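Local coordinates for protein CheA (Treponema denticola, PDB 6Y1Y) that probably autophosphorylates as a histidine kinase and passes the phosphate on to CheY or CheB, relaying chemoreceptor signals to the flagellar motors, and is represented by its dimerization domain, at residues Glu64-Gly69 against Asn73-Asp78. Numbering follows the deposited sequence.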
ATOM      1  N   GLU B  64     -38.377 -11.416 -10.393  1.00 14.66           N
ATOM      2  CA  GLU B  64     -39.809 -11.149 -10.319  1.00 16.40           C
ATOM      3  C   GLU B  64     -40.308 -10.456 -11.582  1.00 18.78           C
ATOM      4  O   GLU B  64     -41.368 -10.800 -12.112  1.00 18.44           O
ATOM      5  CB  GLU B  64     -40.109 -10.301  -9.085  1.00 19.32           C
ATOM      6  CG  GLU B  64     -41.571 -10.224  -8.702  1.00 28.55           C
ATOM      7  CD  GLU B  64     -41.749  -9.950  -7.222  1.00 31.98           C
ATOM      8  OE1 GLU B  64     -41.360  -8.849  -6.771  1.00 40.04           O
ATOM      9  OE2 GLU B  64     -42.277 -10.832  -6.512  1.00 33.23           O
ATOM     10  N   LYS B  65     -39.548  -9.487 -12.091  1.00 12.92           N
ATOM     11  CA  LYS B  65     -39.987  -8.759 -13.278  1.00 13.72           C
ATOM     12  C   LYS B  65     -40.025  -9.661 -14.509  1.00 17.60           C
ATOM     13  O   LYS B  65     -40.892  -9.498 -15.373  1.00 16.31           O
ATOM     14  CB  LYS B  65     -39.111  -7.528 -13.487  1.00 15.29           C
ATOM     15  CG  LYS B  65     -39.342  -6.498 -12.386  1.00 21.85           C
ATOM     16  CD  LYS B  65     -38.398  -5.328 -12.481  1.00 23.40           C
ATOM     17  CE  LYS B  65     -39.018  -4.076 -11.883  1.00 35.16           C
ATOM     18  NZ  LYS B  65     -40.476  -4.250 -11.632  1.00 35.69           N
ATOM     19  N   ILE B  66     -39.074 -10.586 -14.640  1.00 15.00           N
ATOM     20  CA  ILE B  66     -39.150 -11.542 -15.740  1.00 15.55           C
ATOM     21  C   ILE B  66     -40.455 -12.329 -15.653  1.00 15.97           C
ATOM     22  O   ILE B  66     -41.149 -12.531 -16.662  1.00 15.99           O
ATOM     23  CB  ILE B  66     -37.922 -12.473 -15.727  1.00 14.44           C
ATOM     24  CG1 ILE B  66     -36.662 -11.713 -16.152  1.00 16.75           C
ATOM     25  CG2 ILE B  66     -38.150 -13.682 -16.633  1.00 15.25           C
ATOM     26  CD1 ILE B  66     -35.376 -12.462 -15.859  1.00 16.30           C
ATOM     27  N   GLN B  67     -40.828 -12.747 -14.441  1.00 18.76           N
ATOM     28  CA  GLN B  67     -42.071 -13.491 -14.243  1.00 22.15           C
ATOM     29  C   GLN B  67     -43.297 -12.645 -14.529  1.00 23.09           C
ATOM     30  O   GLN B  67     -44.342 -13.180 -14.924  1.00 25.96           O
ATOM     31  CB  GLN B  67     -42.145 -14.018 -12.817  1.00 25.21           C
ATOM     32  CG  GLN B  67     -41.371 -15.268 -12.624  1.00 26.12           C
ATOM     33  CD  GLN B  67     -41.578 -16.263 -13.743  1.00 26.84           C
ATOM     34  OE1 GLN B  67     -40.773 -16.338 -14.673  1.00 31.78           O
ATOM     35  NE2 GLN B  67     -42.657 -17.032 -13.662  1.00 28.00           N
ATOM     36  N   GLN B  68     -43.202 -11.338 -14.322  1.00 20.59           N
ATOM     37  CA  GLN B  68     -44.313 -10.452 -14.619  1.00 21.92           C
ATOM     38  C   GLN B  68     -44.386 -10.081 -16.095  1.00 21.22           C
ATOM     39  O   GLN B  68     -45.284  -9.327 -16.482  1.00 28.04           O
ATOM     40  CB  GLN B  68     -44.217  -9.195 -13.748  1.00 23.56           C
ATOM     41  CG  GLN B  68     -44.322  -9.501 -12.254  1.00 25.76           C
ATOM     42  CD  GLN B  68     -43.899  -8.343 -11.371  1.00 28.23           C
ATOM     43  OE1 GLN B  68     -43.410  -7.324 -11.853  1.00 33.37           O
ATOM     44  NE2 GLN B  68     -44.093  -8.495 -10.063  1.00 33.29           N
ATOM     45  N   GLY B  69     -43.492 -10.609 -16.928  1.00 19.45           N
ATOM     46  CA  GLY B  69     -43.556 -10.383 -18.355  1.00 21.49           C
ATOM     47  C   GLY B  69     -42.709  -9.260 -18.913  1.00 22.37           C
ATOM     48  O   GLY B  69     -42.920  -8.875 -20.067  1.00 24.28           O
ATOM     49  N   ASN B  73     -34.526  -9.292 -22.381  1.00 22.03           N
ATOM     50  CA  ASN B  73     -33.223  -8.771 -22.812  1.00 29.65           C
ATOM     51  C   ASN B  73     -32.812  -7.554 -22.010  1.00 20.32           C
ATOM     52  O   ASN B  73     -31.636  -7.424 -21.632  1.00 19.71           O
ATOM     53  CB  ASN B  73     -33.222  -8.421 -24.308  1.00 31.02           C
ATOM     54  CG  ASN B  73     -33.129  -9.653 -25.204  1.00 40.83           C
ATOM     55  OD1 ASN B  73     -33.695  -9.681 -26.295  1.00 47.07           O
ATOM     56  ND2 ASN B  73     -32.467 -10.705 -24.713  1.00 37.52           N
ATOM     57  N   SER B  74     -33.763  -6.675 -21.691  1.00 20.03           N
ATOM     58  CA  SER B  74     -33.442  -5.493 -20.900  1.00 21.71           C
ATOM     59  C   SER B  74     -32.959  -5.873 -19.504  1.00 17.34           C
ATOM     60  O   SER B  74     -32.056  -5.236 -18.950  1.00 16.53           O
ATOM     61  CB  SER B  74     -34.665  -4.578 -20.800  1.00 21.73           C
ATOM     62  OG  SER B  74     -35.574  -5.000 -19.774  1.00 22.35           O
ATOM     63  N   ILE B  75     -33.543  -6.925 -18.931  1.00 14.52           N
ATOM     64  CA  ILE B  75     -33.100  -7.422 -17.635  1.00 14.69           C
ATOM     65  C   ILE B  75     -31.688  -7.986 -17.732  1.00 13.17           C
ATOM     66  O   ILE B  75     -30.795  -7.605 -16.969  1.00 13.33           O
ATOM     67  CB  ILE B  75     -34.097  -8.477 -17.121  1.00 18.72           C
ATOM     68  CG1 ILE B  75     -35.476  -7.846 -16.902  1.00 24.33           C
ATOM     69  CG2 ILE B  75     -33.537  -9.179 -15.894  1.00 17.44           C
ATOM     70  CD1 ILE B  75     -35.627  -7.159 -15.578  1.00 27.70           C
ATOM     71  N   LYS B  76     -31.465  -8.885 -18.689  1.00 14.49           N
ATOM     72  CA  LYS B  76     -30.137  -9.459 -18.883  1.00 13.97           C
ATOM     73  C   LYS B  76     -29.087  -8.380 -19.111  1.00 12.72           C
ATOM     74  O   LYS B  76     -27.999  -8.415 -18.522  1.00 12.53           O
ATOM     75  CB  LYS B  76     -30.168 -10.413 -20.074  1.00 15.57           C
ATOM     76  CG  LYS B  76     -28.830 -11.081 -20.355  1.00 23.96           C
ATOM     77  CD  LYS B  76     -28.995 -12.580 -20.523  1.00 31.82           C
ATOM     78  CE  LYS B  76     -27.675 -13.311 -20.346  1.00 36.35           C
ATOM     79  NZ  LYS B  76     -27.866 -14.792 -20.384  1.00 38.20           N
ATOM     80  N   GLN B  77     -29.397  -7.414 -19.971  1.00 12.22           N
ATOM     81  CA  GLN B  77     -28.447  -6.353 -20.279  1.00 12.35           C
ATOM     82  C   GLN B  77     -28.125  -5.517 -19.053  1.00 11.26           C
ATOM     83  O   GLN B  77     -26.955  -5.190 -18.809  1.00 10.67           O
ATOM     84  CB  GLN B  77     -28.988  -5.482 -21.413  1.00 15.97           C
ATOM     85  CG  GLN B  77     -28.837  -6.148 -22.766  1.00 20.19           C
ATOM     86  CD  GLN B  77     -29.510  -5.390 -23.895  1.00 19.29           C
ATOM     87  OE1 GLN B  77     -30.263  -4.443 -23.672  1.00 22.39           O
ATOM     88  NE2 GLN B  77     -29.232  -5.811 -25.128  1.00 28.94           N
ATOM     89  N   ASP B  78     -29.139  -5.152 -18.265  1.00 10.87           N
ATOM     90  CA  ASP B  78     -28.861  -4.291 -17.124  1.00 11.57           C
ATOM     91  C   ASP B  78     -28.033  -5.020 -16.076  1.00 11.15           C
ATOM     92  O   ASP B  78     -27.138  -4.419 -15.474  1.00 11.39           O
ATOM     93  CB  ASP B  78     -30.150  -3.727 -16.528  1.00 12.34           C
ATOM     94  CG  ASP B  78     -29.889  -2.538 -15.621  1.00 15.82           C
ATOM     95  OD1 ASP B  78     -29.307  -1.528 -16.081  1.00 14.43           O
ATOM     96  OD2 ASP B  78     -30.238  -2.611 -14.430  1.00 13.24           O
TER
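Ile-75 reaches across from helix 72-87 and meets both Ile-66 and Lys-65 near the end of helix 7-67, an entirely apolar meeting that buries about 124 Å² in all. Ile-75 CG2 lies 3.8 Å from CD1 of Ile-66 and 4.0 Å from CG1 of the same residue. The longer branch of Ile-75 serves both partners: its CG1 also lies against Ile-66, and its CD1 at the end rests 4.1 Å from CB of Lys-65. Ile-66 starts out from its helix at an angle to the partner, but with CG1 opposite the carbonyl carbon (chi1 -71°) and the chain extended beyond it (chi2 167°), the CD1 end comes closer to Ile-75. The two isoleucines cross at a slant, and their CA atoms stand 7.6 Å apart. In Lys-65, CB makes the contact and the amino end leads away, its NZ making a weak hydrogen bond to the hydroxyl of Tyr-70.

Behind this first shell, a Schellman motif ends helix 7-67 at Gly-69. That residue has positive phi (95°), which suits glycine, and its N donates to O of Ile-66 at 3.0 Å. At the start of the next helix, Ser-74 OG is hydrogen-bonded to the carbonyl of Asp-71. Nearly one turn beyond Ile-75, Asp-78 ties back to helix 7-67 through a salt bridge to Lys-58 and a hydrogen bond to Tyr-62.

The centre of the contact lies about 41 Å from the centre of the chain, just inside the turn that joins helix 7-67 to helix 72-87. Leu-63 of the second subunit packs on Ile-66 and its Met-59 on Ile-75, extending this apolar seam between the helical hairpins of the CheA dimerization domain, one from each subunit, which pair into a four-helix bundle, as in histidine kinases of this family.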